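Local coordinates for protein biofilm growth-associated repressor (Xylella fastidiosa, PDB 3PQK) that represses transcription of its own operon by binding a palindromic AT-rich sequence across the -10 region of the blh promoter, at residues N15-L20 and A85-A90; M27-L32 and G64-R69; T52-L57 and I75-T80. All blocks are in the same frame, centred on the assembly; numbering follows the deposited sequence.

The three contacts differ in depth, in chemistry and in the elements they join. Interactions 1 and 2 are buried and purely aliphatic. Interaction 2 is the more central: helix 23-33 meets Ile65 and the start of strand 66-69, and all four touching residues are buried. Interaction 1 pairs the helices near the two ends of the chain, 3-20 and 84-96, beside the second subunit. Interaction 3 is partly buried; there a leucine of helix 52-62 lies on a tyrosine ring of the wing, with a polar border. Interactions 2 and 3 share the two-stranded sheet, joined by the backbone pair Arg69 and Phe76; interactions 1 and 2 meet where Ile65 touches Leu16 and Leu20.

Interaction 1: N15-L20 and A85-A90; sequences NLLKTL and AQLVNA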
# COMPACT_ATOMS: atom_id res chain seq x y z
N ASN B 15 -1.94 -5.68 -7.07
CA ASN B 15 -2.72 -6.83 -6.59
C ASN B 15 -2.54 -6.98 -5.07
O ASN B 15 -3.51 -7.16 -4.34
CB ASN B 15 -2.33 -8.12 -7.34
CG ASN B 15 -2.68 -8.10 -8.82
OD1 ASN B 15 -3.46 -7.28 -9.31
ND2 ASN B 15 -2.06 -9.00 -9.57
N LEU B 16 -1.29 -6.78 -4.60
CA LEU B 16 -1.02 -6.82 -3.17
C LEU B 16 -1.81 -5.71 -2.42
O LEU B 16 -2.34 -5.98 -1.35
CB LEU B 16 0.48 -6.70 -2.91
CG LEU B 16 0.91 -6.59 -1.43
CD1 LEU B 16 0.39 -7.76 -0.62
CD2 LEU B 16 2.42 -6.52 -1.31
N LEU B 17 -1.88 -4.48 -3.00
CA LEU B 17 -2.59 -3.35 -2.38
C LEU B 17 -4.09 -3.61 -2.36
O LEU B 17 -4.75 -3.26 -1.39
CB LEU B 17 -2.28 -2.01 -3.09
CG LEU B 17 -0.83 -1.51 -3.05
CD1 LEU B 17 -0.68 -0.20 -3.80
CD2 LEU B 17 -0.30 -1.38 -1.64
N LYS B 18 -4.62 -4.25 -3.42
CA LYS B 18 -6.04 -4.64 -3.48
C LYS B 18 -6.35 -5.53 -2.27
O LYS B 18 -7.33 -5.30 -1.57
CB LYS B 18 -6.37 -5.41 -4.77
CG LYS B 18 -6.53 -4.52 -5.98
CD LYS B 18 -6.54 -5.33 -7.28
CE LYS B 18 -6.40 -4.45 -8.50
NZ LYS B 18 -6.34 -5.26 -9.74
N THR B 19 -5.47 -6.52 -2.00
CA THR B 19 -5.62 -7.44 -0.88
C THR B 19 -5.66 -6.70 0.45
O THR B 19 -6.55 -6.96 1.26
CB THR B 19 -4.50 -8.48 -0.88
OG1 THR B 19 -4.53 -9.18 -2.13
CG2 THR B 19 -4.61 -9.45 0.30
N LEU B 20 -4.72 -5.77 0.67
CA LEU B 20 -4.64 -5.04 1.93
C LEU B 20 -5.70 -3.93 2.06
O LEU B 20 -5.84 -3.37 3.14
CB LEU B 20 -3.22 -4.47 2.13
CG LEU B 20 -2.08 -5.47 2.22
CD1 LEU B 20 -0.77 -4.77 2.21
CD2 LEU B 20 -2.18 -6.35 3.48
N ALA B 85 5.47 -8.70 3.93
CA ALA B 85 5.66 -8.31 5.33
C ALA B 85 6.40 -6.97 5.43
O ALA B 85 6.19 -6.22 6.39
CB ALA B 85 6.41 -9.40 6.09
N GLN B 86 7.23 -6.66 4.40
CA GLN B 86 7.98 -5.39 4.32
C GLN B 86 6.98 -4.24 4.12
O GLN B 86 7.13 -3.19 4.74
CB GLN B 86 8.99 -5.42 3.14
CG GLN B 86 10.19 -6.39 3.30
CD GLN B 86 11.04 -6.50 2.01
OE1 GLN B 86 11.12 -5.57 1.20
NE2 GLN B 86 11.69 -7.64 1.79
N LEU B 87 5.93 -4.47 3.33
CA LEU B 87 4.92 -3.44 3.11
C LEU B 87 4.09 -3.25 4.39
O LEU B 87 3.83 -2.11 4.79
CB LEU B 87 4.03 -3.77 1.90
CG LEU B 87 2.81 -2.82 1.64
CD1 LEU B 87 3.26 -1.36 1.45
CD2 LEU B 87 1.98 -3.28 0.46
N VAL B 88 3.72 -4.37 5.03
CA VAL B 88 2.96 -4.37 6.29
C VAL B 88 3.74 -3.56 7.34
O VAL B 88 3.18 -2.66 7.95
CB VAL B 88 2.64 -5.80 6.80
CG1 VAL B 88 1.97 -5.74 8.17
CG2 VAL B 88 1.74 -6.56 5.82
N ASN B 89 5.06 -3.85 7.48
CA ASN B 89 5.94 -3.14 8.40
C ASN B 89 5.98 -1.61 8.12
O ASN B 89 6.01 -0.83 9.07
CB ASN B 89 7.34 -3.76 8.38
CG ASN B 89 7.47 -4.94 9.31
OD1 ASN B 89 7.83 -6.05 8.90
ND2 ASN B 89 7.17 -4.76 10.59
N ALA B 90 5.92 -1.19 6.83
CA ALA B 90 5.91 0.22 6.44
C ALA B 90 4.58 0.87 6.77
O ALA B 90 4.57 2.01 7.21
CB ALA B 90 6.20 0.38 4.96
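Helices 15-20 and 85-90 run at 53° to each other with their axes 11.8 Å apart at closest approach, so the backbones stay well separated and long side chains must bridge the gap. Between these two segments Leu87 makes all the close contacts: one of its methyls, CD2, meets three leucines of the opposite helix. Its CG stands anti to the backbone N (chi1 174°), with the side chain extended toward helix 15-20. Leu16 reaches out to meet it tip to tip, CD2 lying 3.7 Å from Leu87 CD2. Leu17 crosses at about a right angle and brings its own CD2 to 3.6 Å from the same Leu87 methyl. One turn on from Leu16, Leu20 slides past Leu87 in the opposite direction, with CD1 3.6 Å from Leu87 CD2. Leucine suits all four places, since a branched end on a flexible stem can span a wide helix spacing and still offer methyls to several neighbours.

Away from Leu87, Thr19 OG1 bonds back to Asn15 O at 3.2 Å, on the face of that carbonyl opposite the one used by Thr19 N, so one oxygen serves two donors; the threonine methyl packs on Ile65.

Around the leucines, Leu20 also packs on Leu91 of its own chain, while Leu16 touches Phe95 of the second subunit and Leu17 touches Ser21 of that subunit. The contact thus joins the first and last helices of the chain where the two subunits meet, consistent with the helical dimer interface of ArsR-family winged-helix repressors.

Interaction 2: M27-L32 and G64-R69; sequences MLVCTL and GIVETR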
# COMPACT_ATOMS: atom_id res chain seq x y z
N MSE B 27 -6.15 -3.83 10.22
CA MSE B 27 -6.07 -3.89 11.69
C MSE B 27 -5.37 -5.20 12.09
O MSE B 27 -4.45 -5.17 12.89
CB MSE B 27 -7.47 -3.79 12.31
CG MSE B 27 -8.13 -2.43 12.12
SE MSE B 27 -9.88 -2.28 12.99
CE MSE B 27 -11.00 -3.23 11.84
N LEU B 28 -5.70 -6.30 11.40
CA LEU B 28 -5.09 -7.60 11.61
C LEU B 28 -3.60 -7.59 11.35
O LEU B 28 -2.85 -7.99 12.21
CB LEU B 28 -5.82 -8.66 10.76
CG LEU B 28 -7.21 -9.07 11.26
CD1 LEU B 28 -7.95 -9.88 10.22
CD2 LEU B 28 -7.11 -9.84 12.59
N VAL B 29 -3.14 -7.12 10.18
CA VAL B 29 -1.71 -7.11 9.87
C VAL B 29 -0.90 -6.17 10.76
O VAL B 29 0.16 -6.56 11.25
CB VAL B 29 -1.38 -7.01 8.35
CG1 VAL B 29 -1.99 -8.19 7.58
CG2 VAL B 29 -1.86 -5.69 7.75
N CYS B 30 -1.44 -4.99 11.07
CA CYS B 30 -0.74 -4.09 11.99
C CYS B 30 -0.63 -4.68 13.40
O CYS B 30 0.43 -4.57 14.01
CB CYS B 30 -1.38 -2.70 12.01
SG CYS B 30 -0.72 -1.59 10.75
N THR B 31 -1.69 -5.39 13.88
CA THR B 31 -1.65 -6.06 15.20
C THR B 31 -0.55 -7.13 15.21
O THR B 31 0.21 -7.23 16.18
CB THR B 31 -3.03 -6.64 15.56
OG1 THR B 31 -4.04 -5.63 15.44
CG2 THR B 31 -3.07 -7.24 16.97
N LEU B 32 -0.43 -7.89 14.09
CA LEU B 32 0.54 -8.97 13.95
C LEU B 32 1.99 -8.57 13.81
O LEU B 32 2.88 -9.39 13.96
CB LEU B 32 0.12 -9.97 12.87
CG LEU B 32 -1.18 -10.75 13.13
CD1 LEU B 32 -1.59 -11.47 11.87
CD2 LEU B 32 -1.02 -11.79 14.28
N GLY B 64 -0.99 -15.29 1.33
CA GLY B 64 0.38 -15.55 1.75
C GLY B 64 0.97 -14.51 2.69
O GLY B 64 2.19 -14.45 2.88
N ILE B 65 0.11 -13.69 3.30
CA ILE B 65 0.53 -12.57 4.16
C ILE B 65 0.61 -13.00 5.63
O ILE B 65 1.47 -12.53 6.38
CB ILE B 65 -0.43 -11.34 3.92
CG1 ILE B 65 -0.28 -10.81 2.46
CG2 ILE B 65 -0.16 -10.19 4.92
CD1 ILE B 65 -1.40 -9.85 2.02
N VAL B 66 -0.30 -13.89 6.03
CA VAL B 66 -0.37 -14.42 7.37
C VAL B 66 -0.30 -15.96 7.26
O VAL B 66 -0.74 -16.54 6.27
CB VAL B 66 -1.66 -13.91 8.08
CG1 VAL B 66 -1.92 -14.65 9.40
CG2 VAL B 66 -1.58 -12.40 8.33
N GLU B 67 0.23 -16.60 8.29
CA GLU B 67 0.29 -18.05 8.42
C GLU B 67 -0.02 -18.45 9.88
O GLU B 67 -0.06 -17.58 10.76
CB GLU B 67 1.66 -18.58 7.98
CG GLU B 67 2.84 -18.02 8.75
CD GLU B 67 4.17 -18.64 8.34
OE1 GLU B 67 4.15 -19.61 7.55
OE2 GLU B 67 5.22 -18.14 8.79
N THR B 68 -0.20 -19.74 10.13
CA THR B 68 -0.47 -20.23 11.47
C THR B 68 0.73 -20.96 12.05
O THR B 68 1.61 -21.45 11.32
CB THR B 68 -1.76 -21.08 11.52
OG1 THR B 68 -1.58 -22.27 10.74
CG2 THR B 68 -3.01 -20.31 11.09
N ARG B 69 0.76 -21.04 13.38
CA ARG B 69 1.78 -21.74 14.13
C ARG B 69 1.09 -22.44 15.30
O ARG B 69 0.19 -21.87 15.91
CB ARG B 69 2.89 -20.77 14.58
CG ARG B 69 4.20 -21.43 14.97
CD ARG B 69 5.16 -20.40 15.50
NE ARG B 69 5.23 -20.46 16.96
CZ ARG B 69 6.22 -21.03 17.63
NH1 ARG B 69 7.27 -21.53 16.99
NH2 ARG B 69 6.19 -21.09 18.96
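Val29 and Leu32, on one face of helix 27-32, pack against Ile65 and Val66, where the chain enters strand 66-69. Val29 CG1 lies 3.8 Å from Ile65 CG2, the two side chains meeting at a slant. Leu32 crosses Val66 at about a right angle and sets its CD1 against both valine methyls, 3.7 Å from Val66 CG2 and 4.0 Å from Val66 CG1. With Val66 CG1 anti to the backbone N (chi1 169°), the valine fork faces the leucine tip. Branched aliphatic residues suit this place, because they fill the space between helix and strand without polar atoms to satisfy.

Beyond Val66 the strand no longer touches helix 27-32. Glu67 forms a salt bridge with Arg78, Thr68 lies along Tyr77, and Arg69, the exposed and poorly ordered end, pairs with Glu36. At the other end Gly64, with positive phi, closes the preceding helix in a Schellman motif and turns the chain into the strand. Behind the helix face, Cys30 points elsewhere and forms the disulfide with Cys96. Here the entry to the first strand of the wing packs on helix 23-33 in the hydrophobic core of the winged-helix fold.

Interaction 3: T52-L57 and I75-T80; sequences TLSQQL and IFYRLT
Leu57 lies against the ring of Tyr77, which joins helix 52-57 to strand 76-79 across a CA separation of 8.5 Å. Followed outward, the leucine touches the ring with CB and both methyls, while CG serves as the branch point. Its CB is already 4.0 Å from Tyr77 CE1. CG, anti to the carbonyl carbon (chi1 -73°), then forks into two methyls that share the ring between them. CD1 sits over the face, 4.0 Å from the centroid of the Tyr77 ring and only 11° off the normal, a CH-pi contact in which a methyl meets the pi cloud almost squarely. CD2 lies toward the root of the ring, 3.9 Å from Tyr77 CD1 and 4.2 Å from Tyr77 CG. Leucine suits this place because its two methyls can spread over a flat surface.

Tyrosine suits the other side: the ring gives a broad apolar face to the helix, while its hydroxyl extends past the leucine toward a more polar border. There Tyr77 OH comes within 4.5 Å of Ser54 OG, one turn before Leu57, a proximity too long for a bond.

Other parts of the domain complete the setting. Leu57 also packs on Leu42 of helix 39-46, and Tyr77 touches Val66 and Thr68 on the neighbouring strand. The backbone of Tyr77 is hydrogen-bonded to Phe37, tying the strand to the loop that leads into the predicted helix-turn-helix. Helix 52-62 is the second helix of that motif and probably the recognition helix, as in other winged-helix proteins, and the contact packs this helix on the beta-hairpin wing of the winged-helix fold.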
# COMPACT_ATOMS: atom_id res chain seq x y z
N THR B 52 -16.66 -12.67 10.38
CA THR B 52 -15.75 -11.64 9.85
C THR B 52 -14.25 -11.86 10.12
O THR B 52 -13.49 -12.00 9.17
CB THR B 52 -16.27 -10.24 10.19
OG1 THR B 52 -17.66 -10.21 9.87
CG2 THR B 52 -15.55 -9.13 9.43
N LEU B 53 -13.85 -11.92 11.40
CA LEU B 53 -12.45 -12.12 11.80
C LEU B 53 -11.79 -13.32 11.14
O LEU B 53 -10.72 -13.17 10.56
CB LEU B 53 -12.32 -12.17 13.34
CG LEU B 53 -10.92 -12.01 13.93
CD1 LEU B 53 -10.62 -10.57 14.25
CD2 LEU B 53 -10.81 -12.80 15.20
N SER B 54 -12.44 -14.50 11.16
CA SER B 54 -11.85 -15.67 10.50
C SER B 54 -11.97 -15.63 8.98
O SER B 54 -11.16 -16.25 8.31
CB SER B 54 -12.40 -16.98 11.08
OG SER B 54 -11.57 -17.45 12.13
N GLN B 55 -12.96 -14.88 8.43
CA GLN B 55 -13.09 -14.71 6.97
C GLN B 55 -11.89 -13.91 6.46
O GLN B 55 -11.22 -14.31 5.50
CB GLN B 55 -14.38 -13.97 6.58
CG GLN B 55 -15.64 -14.81 6.72
CD GLN B 55 -16.92 -14.02 6.57
OE1 GLN B 55 -16.93 -12.78 6.53
NE2 GLN B 55 -18.04 -14.72 6.48
N GLN B 56 -11.57 -12.81 7.18
CA GLN B 56 -10.47 -11.90 6.86
C GLN B 56 -9.08 -12.48 7.06
O GLN B 56 -8.22 -12.23 6.21
CB GLN B 56 -10.67 -10.52 7.51
CG GLN B 56 -11.98 -9.82 7.07
CD GLN B 56 -12.10 -9.75 5.57
OE1 GLN B 56 -11.17 -9.34 4.88
NE2 GLN B 56 -13.23 -10.23 5.02
N LEU B 57 -8.86 -13.30 8.12
CA LEU B 57 -7.57 -13.99 8.32
C LEU B 57 -7.43 -15.07 7.22
O LEU B 57 -6.31 -15.40 6.80
CB LEU B 57 -7.45 -14.64 9.73
CG LEU B 57 -7.25 -13.70 10.94
CD1 LEU B 57 -7.77 -14.35 12.25
CD2 LEU B 57 -5.78 -13.29 11.11
N ILE B 75 -3.48 -22.46 18.49
CA ILE B 75 -3.22 -21.97 17.12
C ILE B 75 -2.89 -20.44 17.18
O ILE B 75 -3.75 -19.65 17.58
CB ILE B 75 -4.44 -22.24 16.17
CG1 ILE B 75 -4.74 -23.75 16.03
CG2 ILE B 75 -4.22 -21.58 14.78
CD1 ILE B 75 -6.28 -24.06 15.88
N PHE B 76 -1.68 -20.04 16.79
CA PHE B 76 -1.28 -18.62 16.72
C PHE B 76 -1.11 -18.19 15.27
O PHE B 76 -0.49 -18.91 14.48
CB PHE B 76 0.05 -18.34 17.45
CG PHE B 76 -0.03 -18.57 18.94
CD1 PHE B 76 -0.65 -17.64 19.76
CD2 PHE B 76 0.49 -19.72 19.51
CE1 PHE B 76 -0.77 -17.87 21.13
CE2 PHE B 76 0.39 -19.95 20.89
CZ PHE B 76 -0.22 -19.00 21.69
N TYR B 77 -1.58 -16.99 14.96
CA TYR B 77 -1.40 -16.39 13.65
C TYR B 77 -0.20 -15.48 13.75
O TYR B 77 0.07 -14.93 14.80
CB TYR B 77 -2.64 -15.61 13.23
CG TYR B 77 -3.85 -16.49 12.98
CD1 TYR B 77 -4.22 -16.85 11.69
CD2 TYR B 77 -4.66 -16.90 14.03
CE1 TYR B 77 -5.36 -17.60 11.45
CE2 TYR B 77 -5.80 -17.67 13.81
CZ TYR B 77 -6.14 -18.03 12.51
OH TYR B 77 -7.27 -18.77 12.27
N ARG B 78 0.52 -15.33 12.66
CA ARG B 78 1.72 -14.54 12.55
C ARG B 78 1.86 -14.12 11.09
O ARG B 78 1.32 -14.79 10.20
CB ARG B 78 2.96 -15.36 12.97
CG ARG B 78 3.15 -16.70 12.22
CD ARG B 78 4.47 -17.38 12.53
NE ARG B 78 5.55 -16.88 11.69
CZ ARG B 78 6.85 -16.97 11.99
NH1 ARG B 78 7.24 -17.52 13.13
NH2 ARG B 78 7.76 -16.48 11.15
N LEU B 79 2.61 -13.06 10.87
CA LEU B 79 2.91 -12.59 9.54
C LEU B 79 3.89 -13.55 8.88
O LEU B 79 4.72 -14.16 9.57
CB LEU B 79 3.60 -11.21 9.65
CG LEU B 79 2.72 -10.04 10.05
CD1 LEU B 79 3.58 -8.79 10.21
CD2 LEU B 79 1.61 -9.79 9.01
N THR B 80 3.85 -13.65 7.56
CA THR B 80 4.87 -14.48 6.90
C THR B 80 6.16 -13.64 6.80
O THR B 80 6.15 -12.46 7.16
CB THR B 80 4.38 -15.03 5.57
OG1 THR B 80 4.06 -13.95 4.70
CG2 THR B 80 3.19 -15.95 5.73